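Local coordinates for protein vaginolysin (Gardnerella vaginalis, PDB 5IMY) that probably binds cholesterol in host membranes and lyses the cells, as a secreted pore-forming toxin of the cholesterol-dependent cytolysin family, at residues A[380-385]-A[429-434]; A[469-474]-A[484-489]; A[394-399]-A[438-443]. All blocks are in the same frame, centred on the assembly; numbering follows the deposited sequence.

Interaction 1 of 3, residues A[380-385]-A[429-434]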
loop_
_atom_site.group_PDB
_atom_site.type_symbol
_atom_site.label_atom_id
_atom_site.label_comp_id
_atom_site.label_asym_id
_atom_site.label_seq_id
_atom_site.Cartn_x
_atom_site.Cartn_y
_atom_site.Cartn_z
ATOM N N GLY A 380 6.676 20.468 0.222
ATOM C CA GLY A 380 7.275 21.517 -0.571
ATOM C C GLY A 380 6.375 22.741 -0.660
ATOM O O GLY A 380 5.201 22.716 -0.268
ATOM N N TYR A 381 6.944 23.822 -1.193
ATOM C CA TYR A 381 6.267 25.109 -1.265
ATOM C C TYR A 381 6.329 25.662 -2.683
ATOM O O TYR A 381 7.351 25.540 -3.363
ATOM C CB TYR A 381 6.896 26.116 -0.289
ATOM C CG TYR A 381 6.809 25.702 1.164
ATOM C CD1 TYR A 381 5.755 26.122 1.964
ATOM C CD2 TYR A 381 7.782 24.893 1.738
ATOM C CE1 TYR A 381 5.673 25.751 3.292
ATOM C CE2 TYR A 381 7.706 24.514 3.066
ATOM C CZ TYR A 381 6.647 24.945 3.837
ATOM O OH TYR A 381 6.561 24.574 5.161
ATOM N N LEU A 382 5.227 26.274 -3.119
ATOM C CA LEU A 382 5.146 26.968 -4.401
ATOM C C LEU A 382 4.764 28.417 -4.144
ATOM O O LEU A 382 3.736 28.685 -3.514
ATOM C CB LEU A 382 4.124 26.308 -5.331
ATOM C CG LEU A 382 3.741 27.119 -6.575
ATOM C CD1 LEU A 382 4.944 27.325 -7.479
ATOM C CD2 LEU A 382 2.611 26.450 -7.337
ATOM N N THR A 383 5.577 29.344 -4.644
ATOM C CA THR A 383 5.354 30.773 -4.464
ATOM C C THR A 383 5.021 31.410 -5.807
ATOM O O THR A 383 5.732 31.194 -6.794
ATOM C CB THR A 383 6.589 31.437 -3.844
ATOM O OG1 THR A 383 6.705 31.048 -2.469
ATOM C CG2 THR A 383 6.514 32.966 -3.934
ATOM N N LEU A 384 3.946 32.189 -5.840
ATOM C CA LEU A 384 3.530 32.916 -7.032
ATOM C C LEU A 384 3.657 34.410 -6.773
ATOM O O LEU A 384 3.112 34.921 -5.791
ATOM C CB LEU A 384 2.085 32.578 -7.410
ATOM C CG LEU A 384 1.648 31.115 -7.336
ATOM C CD1 LEU A 384 0.134 31.036 -7.448
ATOM C CD2 LEU A 384 2.308 30.281 -8.420
ATOM N N ASP A 385 4.374 35.107 -7.654
ATOM C CA ASP A 385 4.528 36.557 -7.564
ATOM C C ASP A 385 4.139 37.158 -8.909
ATOM O O ASP A 385 4.845 36.967 -9.904
ATOM C CB ASP A 385 5.958 36.943 -7.184
ATOM C CG ASP A 385 6.066 38.382 -6.714
ATOM O OD1 ASP A 385 5.090 38.891 -6.123
ATOM O OD2 ASP A 385 7.127 39.004 -6.934
ATOM N N THR A 429 1.582 34.895 -3.008
ATOM C CA THR A 429 1.099 33.822 -2.150
ATOM C C THR A 429 2.026 32.627 -2.293
ATOM O O THR A 429 2.676 32.451 -3.329
ATOM C CB THR A 429 -0.340 33.415 -2.499
ATOM O OG1 THR A 429 -0.813 32.458 -1.544
ATOM C CG2 THR A 429 -0.413 32.806 -3.897
ATOM N N THR A 430 2.073 31.810 -1.245
ATOM C CA THR A 430 2.818 30.562 -1.251
ATOM C C THR A 430 1.862 29.414 -0.953
ATOM O O THR A 430 0.954 29.550 -0.128
ATOM C CB THR A 430 3.957 30.579 -0.222
ATOM O OG1 THR A 430 3.434 30.317 1.084
ATOM C CG2 THR A 430 4.660 31.931 -0.219
ATOM N N ILE A 431 2.065 28.291 -1.634
ATOM C CA ILE A 431 1.205 27.120 -1.507
ATOM C C ILE A 431 2.021 25.982 -0.912
ATOM O O ILE A 431 3.184 25.788 -1.277
ATOM C CB ILE A 431 0.608 26.707 -2.870
ATOM C CG1 ILE A 431 -0.186 27.865 -3.481
ATOM C CG2 ILE A 431 -0.292 25.485 -2.713
ATOM C CD1 ILE A 431 -0.368 27.754 -4.981
ATOM N N GLN A 432 1.408 25.235 0.002
ATOM C CA GLN A 432 2.040 24.074 0.614
ATOM C C GLN A 432 1.580 22.799 -0.079
ATOM O O GLN A 432 0.405 22.657 -0.428
ATOM C CB GLN A 432 1.714 23.989 2.106
ATOM C CG GLN A 432 2.852 24.420 3.004
ATOM C CD GLN A 432 2.659 23.991 4.444
ATOM O OE1 GLN A 432 2.066 22.947 4.719
ATOM N NE2 GLN A 432 3.161 24.797 5.373
ATOM N N PHE A 433 2.515 21.870 -0.270
ATOM C CA PHE A 433 2.235 20.599 -0.923
ATOM C C PHE A 433 2.786 19.461 -0.082
ATOM O O PHE A 433 3.946 19.503 0.342
ATOM C CB PHE A 433 2.850 20.547 -2.325
ATOM C CG PHE A 433 2.150 21.413 -3.324
ATOM C CD1 PHE A 433 0.900 21.063 -3.802
ATOM C CD2 PHE A 433 2.741 22.573 -3.792
ATOM C CE1 PHE A 433 0.250 21.856 -4.723
ATOM C CE2 PHE A 433 2.096 23.371 -4.717
ATOM C CZ PHE A 433 0.848 23.012 -5.183
ATOM N N LYS A 434 1.956 18.449 0.154
ATOM C CA LYS A 434 2.454 17.200 0.709
ATOM C C LYS A 434 3.570 16.662 -0.178
ATOM O O LYS A 434 3.515 16.770 -1.406
ATOM C CB LYS A 434 1.323 16.177 0.815
ATOM C CG LYS A 434 0.226 16.563 1.795
ATOM C CD LYS A 434 -1.126 16.024 1.353
ATOM C CE LYS A 434 -2.237 16.494 2.277
ATOM N NZ LYS A 434 -3.516 16.712 1.545
#
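Gly380 faces Phe433 as an antiparallel hydrogen-bonded pair, with Gly380 N reaching Phe433 O at 2.9 Å and Phe433 N returning a bond to Gly380 O. One residue on, Tyr381 and Gln432 form a non-hydrogen-bonded pair, where Tyr381 CA approaches Ile431 O to 3.2 Å in a C-H...O contact. The two side chains lie alongside each other, pointing the same way, with ring and amide planes 88° apart. The carbon-carbon approach between them is too short to be trusted, and Tyr381 OH and Gln432 NE2 are not bonded to each other.

Leu382 turns to the other face. With CG anti to the backbone N (chi1 168°), its CD2 comes to 4.0 Å from Ile431 CD1, while its CB lies at the edge of the Phe433 ring, 3.6 Å from CE2 and in the ring plane. Backbone bonds between Leu382 and Ile431 in both directions fix this pairing. The face carrying Leu382, Leu384, Ile431 and Phe433 is an inner face of the C-terminal beta sandwich: Leu382 also packs on Ile442 and Phe433 on Leu440 of the opposing sheet, and the Phe433 ring meets Trp398 edge-to-face.

Thr383 is back on the face of Tyr381. Its OG1 lies 3.2 Å from Thr430 CG2 and is hydrogen-bonded to Gln469 OE1 of the adjacent strand 469-475, so the hydroxyl beside this methyl has a polar partner. Leu384 then donates its N-H to Thr429 O at 2.8 Å, nearly straight at 170°. On the inner face Leu384 CD1 touches two groups of the partner strand, 4.0 Å from Thr429 CG2 and 4.1 Å from Ile431 CD1, and the same leucine packs on Tyr394.

Interaction 2 of 3, residues A[469-474]-A[484-489]; sequences QRTISN and AETVKN
Ser473 and Ala484 make the firm end of this contact. Ser473 N bonds to Ala484 O at 3.1 Å, and Ala484 N to Ser473 O at 2.8 Å, an antiparallel hydrogen-bonded pair to which Ile472 CA adds a C-H...O approach to Ala484 O. Next to it, Ile472 and Glu485 run side by side, their CG1 and CG atoms 4.1 Å apart.

From Glu485 the grip turns to side chains. Arg470, bent at its second torsion (chi2 116°), brings CD within 3.3 Å of Glu485 OE2. Arg470 NH1 lies equally near that oxygen, but the N-H...O angle of 128° makes this a weak hydrogen bond within a salt bridge. Glu485 OE2 also bonds to Tyr459 OH, its stronger partner, with Arg470 adding the weak second bond. Val487 CG1 sits over one face of the guanidinium, 3.4 Å from NH1.

The two segments belong to the beta hairpin of strands 469-475 and 480-485, whose first strand pairs in parallel with strand 363-389 in the mixed sheet. Regular pairing fades toward the C-terminus of the chain: psi of Thr486 is -42°, outside the extended range, and phi of Val487 is positive. Thr471 and Thr486 have their CA atoms 6.0 Å apart, and the close approach of their side chains is doubtful. Gln469 O and Lys488 N, at 3.5 Å, are too poorly aligned to bond. On this solvent-exposed side Lys488 CD lies 3.7 Å from Gln469 CB, the two side chains lying side by side and pointing the same way.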
loop_
_atom_site.group_PDB
_atom_site.type_symbol
_atom_site.label_atom_id
_atom_site.label_comp_id
_atom_site.label_asym_id
_atom_site.label_seq_id
_atom_site.Cartn_x
_atom_site.Cartn_y
_atom_site.Cartn_z
ATOM N N GLN A 469 11.429 24.357 -2.686
ATOM C CA GLN A 469 10.909 25.694 -2.935
ATOM C C GLN A 469 10.890 25.959 -4.432
ATOM O O GLN A 469 11.897 25.757 -5.117
ATOM C CB GLN A 469 11.756 26.758 -2.228
ATOM C CG GLN A 469 11.342 28.201 -2.516
ATOM C CD GLN A 469 10.092 28.614 -1.765
ATOM O OE1 GLN A 469 9.002 28.685 -2.336
ATOM N NE2 GLN A 469 10.245 28.897 -0.477
ATOM N N ARG A 470 9.742 26.414 -4.925
ATOM C CA ARG A 470 9.580 26.851 -6.304
ATOM C C ARG A 470 8.845 28.181 -6.289
ATOM O O ARG A 470 7.784 28.297 -5.667
ATOM C CB ARG A 470 8.810 25.808 -7.127
ATOM C CG ARG A 470 8.274 26.296 -8.478
ATOM C CD ARG A 470 8.912 25.567 -9.647
ATOM N NE ARG A 470 8.926 24.119 -9.462
ATOM C CZ ARG A 470 9.672 23.280 -10.173
ATOM N NH1 ARG A 470 10.472 23.739 -11.127
ATOM N NH2 ARG A 470 9.618 21.978 -9.929
ATOM N N THR A 471 9.412 29.181 -6.957
ATOM C CA THR A 471 8.791 30.494 -7.054
ATOM C C THR A 471 8.801 30.941 -8.507
ATOM O O THR A 471 9.843 30.896 -9.170
ATOM C CB THR A 471 9.500 31.529 -6.166
ATOM O OG1 THR A 471 9.110 32.849 -6.562
ATOM C CG2 THR A 471 11.003 31.398 -6.257
ATOM N N ILE A 472 7.638 31.363 -8.995
ATOM C CA ILE A 472 7.442 31.743 -10.389
ATOM C C ILE A 472 7.001 33.199 -10.400
ATOM O O ILE A 472 5.874 33.517 -9.999
ATOM C CB ILE A 472 6.409 30.847 -11.086
ATOM C CG1 ILE A 472 6.737 29.369 -10.842
ATOM C CG2 ILE A 472 6.365 31.150 -12.582
ATOM C CD1 ILE A 472 5.698 28.409 -11.377
ATOM N N SER A 473 7.884 34.084 -10.855
ATOM C CA SER A 473 7.604 35.511 -10.912
ATOM C C SER A 473 7.305 35.927 -12.346
ATOM O O SER A 473 8.005 35.523 -13.278
ATOM C CB SER A 473 8.785 36.321 -10.373
ATOM O OG SER A 473 9.059 35.991 -9.023
ATOM N N ASN A 474 6.261 36.738 -12.514
ATOM C CA ASN A 474 5.865 37.245 -13.819
ATOM C C ASN A 474 5.673 38.752 -13.735
ATOM O O ASN A 474 5.141 39.263 -12.746
ATOM C CB ASN A 474 4.576 36.572 -14.315
ATOM C CG ASN A 474 3.429 36.704 -13.330
ATOM O OD1 ASN A 474 2.638 37.642 -13.404
ATOM N ND2 ASN A 474 3.332 35.759 -12.404
ATOM N N ALA A 484 9.733 34.103 -14.907
ATOM C CA ALA A 484 10.996 33.498 -14.510
ATOM C C ALA A 484 10.756 32.416 -13.464
ATOM O O ALA A 484 9.768 32.452 -12.725
ATOM C CB ALA A 484 11.966 34.555 -13.969
ATOM N N GLU A 485 11.685 31.458 -13.408
ATOM C CA GLU A 485 11.614 30.313 -12.509
ATOM C C GLU A 485 12.967 30.128 -11.831
ATOM O O GLU A 485 14.010 30.360 -12.449
ATOM C CB GLU A 485 11.228 29.043 -13.277
ATOM C CG GLU A 485 10.228 28.154 -12.565
ATOM C CD GLU A 485 10.040 26.824 -13.266
ATOM O OE1 GLU A 485 10.852 26.499 -14.157
ATOM O OE2 GLU A 485 9.073 26.107 -12.934
ATOM N N THR A 486 12.951 29.696 -10.567
ATOM C CA THR A 486 14.144 29.747 -9.722
ATOM C C THR A 486 14.633 28.394 -9.227
ATOM O O THR A 486 15.844 28.165 -9.208
ATOM C CB THR A 486 13.880 30.633 -8.497
ATOM O OG1 THR A 486 12.938 29.984 -7.634
ATOM C CG2 THR A 486 13.334 31.990 -8.915
ATOM N N VAL A 487 13.728 27.502 -8.811
ATOM C CA VAL A 487 14.037 26.271 -8.075
ATOM C C VAL A 487 15.035 26.525 -6.945
ATOM O O VAL A 487 15.628 27.604 -6.847
ATOM C CB VAL A 487 14.532 25.133 -8.999
ATOM C CG1 VAL A 487 13.364 24.237 -9.388
ATOM C CG2 VAL A 487 15.234 25.639 -10.258
ATOM N N LYS A 488 15.211 25.533 -6.071
ATOM C CA LYS A 488 15.987 25.717 -4.850
ATOM C C LYS A 488 16.437 24.358 -4.329
ATOM O O LYS A 488 15.783 23.340 -4.570
ATOM C CB LYS A 488 15.162 26.449 -3.785
ATOM C CG LYS A 488 15.972 27.233 -2.765
ATOM C CD LYS A 488 15.097 28.265 -2.062
ATOM C CE LYS A 488 15.801 28.919 -0.885
ATOM N NZ LYS A 488 17.133 29.472 -1.249
ATOM N N ASN A 489 17.555 24.363 -3.602
ATOM C CA ASN A 489 18.141 23.146 -3.035
ATOM C C ASN A 489 18.051 21.960 -3.992
ATOM O O ASN A 489 18.785 20.982 -3.852
ATOM C CB ASN A 489 17.463 22.789 -1.706
ATOM C CG ASN A 489 18.056 23.541 -0.525
ATOM O OD1 ASN A 489 19.146 24.106 -0.616
ATOM N ND2 ASN A 489 17.344 23.538 0.597
#

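Interaction 3 of 3, residues A[394-399]-A[438-443]; sequences YYIYWD and RNLRIK
Tyr395 and Lys443 begin a backbone pairing that Asp399 and Arg438 end, the strands 395-399 and 440-443 being antiparallel at 172° with axes 4.5 Å apart. The bonds are uneven: Asp399 N to Arg438 O is 2.8 Å, whereas Tyr397 N reaches Arg441 O only at 3.3 Å, from above the carbonyl plane.

The chain turns a corner at Asn439. Its ND2 donates to Asp399 OD2 at 3.1 Å, on the anti lone pair, and the amide and carboxylate planes stand 70° apart. Asp399 CG is anti to its own carbonyl carbon (chi1 -67°), which sets the carboxylate beside the Asn439 amide. On one face Ile396 CG1 lies 4.0 Å from Ile442 CG1, and Leu440 CD1 reaches Trp398 CB at 3.9 Å. On the other, Arg441 CB meets the edge of the Tyr397 ring, and Lys443 NZ stays 5.3 Å from the Tyr395 ring centroid, at most a weak cation-pi attraction.

The Tyr397 ring also meets an aromatic side chain of another protein, and Arg438 NH2 forms a salt bridge with Asp406 of the second subunit. With Ile396 and Ile442 both packed on Leu382 of the facing sheet, this is the two-layer core of the cytolysin C-terminal beta sandwich.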
loop_
_atom_site.group_PDB
_atom_site.type_symbol
_atom_site.label_atom_id
_atom_site.label_comp_id
_atom_site.label_asym_id
_atom_site.label_seq_id
_atom_site.Cartn_x
_atom_site.Cartn_y
_atom_site.Cartn_z
ATOM N N TYR A 394 -4.451 31.493 -12.608
ATOM C CA TYR A 394 -3.590 30.340 -12.403
ATOM C C TYR A 394 -4.393 29.064 -12.598
ATOM O O TYR A 394 -5.583 29.003 -12.281
ATOM C CB TYR A 394 -2.943 30.352 -11.005
ATOM C CG TYR A 394 -1.851 31.390 -10.835
ATOM C CD1 TYR A 394 -0.572 31.171 -11.335
ATOM C CD2 TYR A 394 -2.094 32.583 -10.166
ATOM C CE1 TYR A 394 0.430 32.112 -11.175
ATOM C CE2 TYR A 394 -1.099 33.530 -10.006
ATOM C CZ TYR A 394 0.160 33.291 -10.513
ATOM O OH TYR A 394 1.153 34.231 -10.354
ATOM N N TYR A 395 -3.733 28.050 -13.149
ATOM C CA TYR A 395 -4.316 26.719 -13.308
ATOM C C TYR A 395 -3.269 25.708 -12.853
ATOM O O TYR A 395 -2.308 25.429 -13.576
ATOM C CB TYR A 395 -4.755 26.470 -14.746
ATOM C CG TYR A 395 -5.875 27.382 -15.195
ATOM C CD1 TYR A 395 -7.199 27.074 -14.913
ATOM C CD2 TYR A 395 -5.607 28.550 -15.892
ATOM C CE1 TYR A 395 -8.226 27.904 -15.319
ATOM C CE2 TYR A 395 -6.626 29.386 -16.302
ATOM C CZ TYR A 395 -7.934 29.059 -16.012
ATOM O OH TYR A 395 -8.953 29.889 -16.417
ATOM N N ILE A 396 -3.456 25.170 -11.651
ATOM C CA ILE A 396 -2.482 24.293 -11.017
ATOM C C ILE A 396 -3.190 23.001 -10.629
ATOM O O ILE A 396 -4.203 23.033 -9.920
ATOM C CB ILE A 396 -1.836 24.956 -9.787
ATOM C CG1 ILE A 396 -1.023 26.178 -10.229
ATOM C CG2 ILE A 396 -0.952 23.966 -9.025
ATOM C CD1 ILE A 396 -0.500 27.030 -9.090
ATOM N N TYR A 397 -2.656 21.871 -11.091
ATOM C CA TYR A 397 -3.192 20.557 -10.771
ATOM C C TYR A 397 -2.055 19.638 -10.344
ATOM O O TYR A 397 -0.885 19.872 -10.656
ATOM C CB TYR A 397 -3.927 19.934 -11.966
ATOM C CG TYR A 397 -4.858 20.878 -12.695
ATOM C CD1 TYR A 397 -6.224 20.865 -12.448
ATOM C CD2 TYR A 397 -4.370 21.771 -13.637
ATOM C CE1 TYR A 397 -7.078 21.721 -13.116
ATOM C CE2 TYR A 397 -5.215 22.631 -14.309
ATOM C CZ TYR A 397 -6.565 22.602 -14.044
ATOM O OH TYR A 397 -7.405 23.459 -14.715
ATOM N N TRP A 398 -2.418 18.579 -9.626
ATOM C CA TRP A 398 -1.460 17.556 -9.229
ATOM C C TRP A 398 -2.229 16.289 -8.884
ATOM O O TRP A 398 -3.448 16.308 -8.698
ATOM C CB TRP A 398 -0.597 18.022 -8.051
ATOM C CG TRP A 398 -1.356 18.210 -6.776
ATOM C CD1 TRP A 398 -1.546 17.283 -5.794
ATOM C CD2 TRP A 398 -2.022 19.400 -6.337
ATOM N NE1 TRP A 398 -2.288 17.821 -4.772
ATOM C CE2 TRP A 398 -2.594 19.120 -5.081
ATOM C CE3 TRP A 398 -2.193 20.675 -6.887
ATOM C CZ2 TRP A 398 -3.323 20.064 -4.364
ATOM C CZ3 TRP A 398 -2.919 21.614 -6.173
ATOM C CH2 TRP A 398 -3.473 21.303 -4.925
ATOM N N ASP A 399 -1.494 15.184 -8.798
ATOM C CA ASP A 399 -2.073 13.867 -8.578
ATOM C C ASP A 399 -1.712 13.355 -7.190
ATOM O O ASP A 399 -0.596 13.575 -6.707
ATOM C CB ASP A 399 -1.588 12.876 -9.639
ATOM C CG ASP A 399 -2.100 13.212 -11.026
ATOM O OD1 ASP A 399 -3.273 13.625 -11.144
ATOM O OD2 ASP A 399 -1.328 13.069 -11.997
ATOM N N ARG A 438 2.226 14.143 -6.930
ATOM C CA ARG A 438 2.952 13.832 -8.152
ATOM C C ARG A 438 2.390 14.649 -9.308
ATOM O O ARG A 438 1.266 15.152 -9.255
ATOM C CB ARG A 438 2.869 12.336 -8.490
ATOM C CG ARG A 438 3.419 11.410 -7.410
ATOM C CD ARG A 438 3.315 9.958 -7.848
ATOM N NE ARG A 438 3.636 9.014 -6.776
ATOM C CZ ARG A 438 4.813 8.412 -6.612
ATOM N NH1 ARG A 438 5.817 8.640 -7.450
ATOM N NH2 ARG A 438 4.988 7.571 -5.601
ATOM N N ASN A 439 3.201 14.777 -10.355
ATOM C CA ASN A 439 2.773 15.380 -11.615
ATOM C C ASN A 439 2.164 16.764 -11.393
ATOM O O ASN A 439 1.034 17.050 -11.799
ATOM C CB ASN A 439 1.792 14.453 -12.334
ATOM C CG ASN A 439 2.320 13.039 -12.457
ATOM O OD1 ASN A 439 3.407 12.815 -12.992
ATOM N ND2 ASN A 439 1.563 12.075 -11.943
ATOM N N LEU A 440 2.930 17.632 -10.738
ATOM C CA LEU A 440 2.495 19.004 -10.522
ATOM C C LEU A 440 2.389 19.743 -11.853
ATOM O O LEU A 440 3.244 19.602 -12.730
ATOM C CB LEU A 440 3.473 19.724 -9.590
ATOM C CG LEU A 440 3.069 21.109 -9.077
ATOM C CD1 LEU A 440 1.934 21.017 -8.066
ATOM C CD2 LEU A 440 4.269 21.813 -8.466
ATOM N N ARG A 441 1.327 20.535 -11.998
ATOM C CA ARG A 441 1.046 21.278 -13.220
ATOM C C ARG A 441 0.837 22.745 -12.878
ATOM O O ARG A 441 0.286 23.065 -11.821
ATOM C CB ARG A 441 -0.195 20.724 -13.923
ATOM C CG ARG A 441 0.051 20.246 -15.339
ATOM C CD ARG A 441 -1.138 19.460 -15.868
ATOM N NE ARG A 441 -0.709 18.275 -16.607
ATOM C CZ ARG A 441 -0.427 18.256 -17.906
ATOM N NH1 ARG A 441 -0.527 19.360 -18.635
ATOM N NH2 ARG A 441 -0.042 17.124 -18.480
ATOM N N ILE A 442 1.285 23.637 -13.761
ATOM C CA ILE A 442 1.165 25.078 -13.532
ATOM C C ILE A 442 0.980 25.781 -14.872
ATOM O O ILE A 442 1.757 25.568 -15.808
ATOM C CB ILE A 442 2.390 25.653 -12.790
ATOM C CG1 ILE A 442 2.595 24.947 -11.444
ATOM C CG2 ILE A 442 2.214 27.154 -12.567
ATOM C CD1 ILE A 442 3.864 25.342 -10.717
ATOM N N LYS A 443 -0.047 26.629 -14.955
ATOM C CA LYS A 443 -0.310 27.457 -16.127
ATOM C C LYS A 443 -0.785 28.824 -15.652
ATOM O O LYS A 443 -1.514 28.917 -14.659
ATOM C CB LYS A 443 -1.361 26.804 -17.042
ATOM C CG LYS A 443 -1.413 27.370 -18.456
ATOM C CD LYS A 443 -2.332 26.547 -19.355
ATOM C CE LYS A 443 -3.735 27.131 -19.421
ATOM N NZ LYS A 443 -4.723 26.172 -19.996
#

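Overall arrangement
All three contacts lie in the C-terminal beta sandwich, about 41 to 42 Å from the centre of the chain. Interactions 1 and 2, with centres about 10 Å apart, share the mixed sheet, where strands 363-389 and 469-475 are neighbours. Interaction 3, about 12 Å from interaction 1 and 15 Å from interaction 2, belongs to the four-stranded antiparallel sheet. Along the chain the segments of interactions 1 and 3 alternate: strand 363-389 is followed by 395-403, and 426-433 by 440-443, so each connection passes from one layer to the other; interaction 2 follows both. Ile472 CD1, 3.6 Å from Ile442 CD1, adds to the contacts between layers that join interactions 1 and 3.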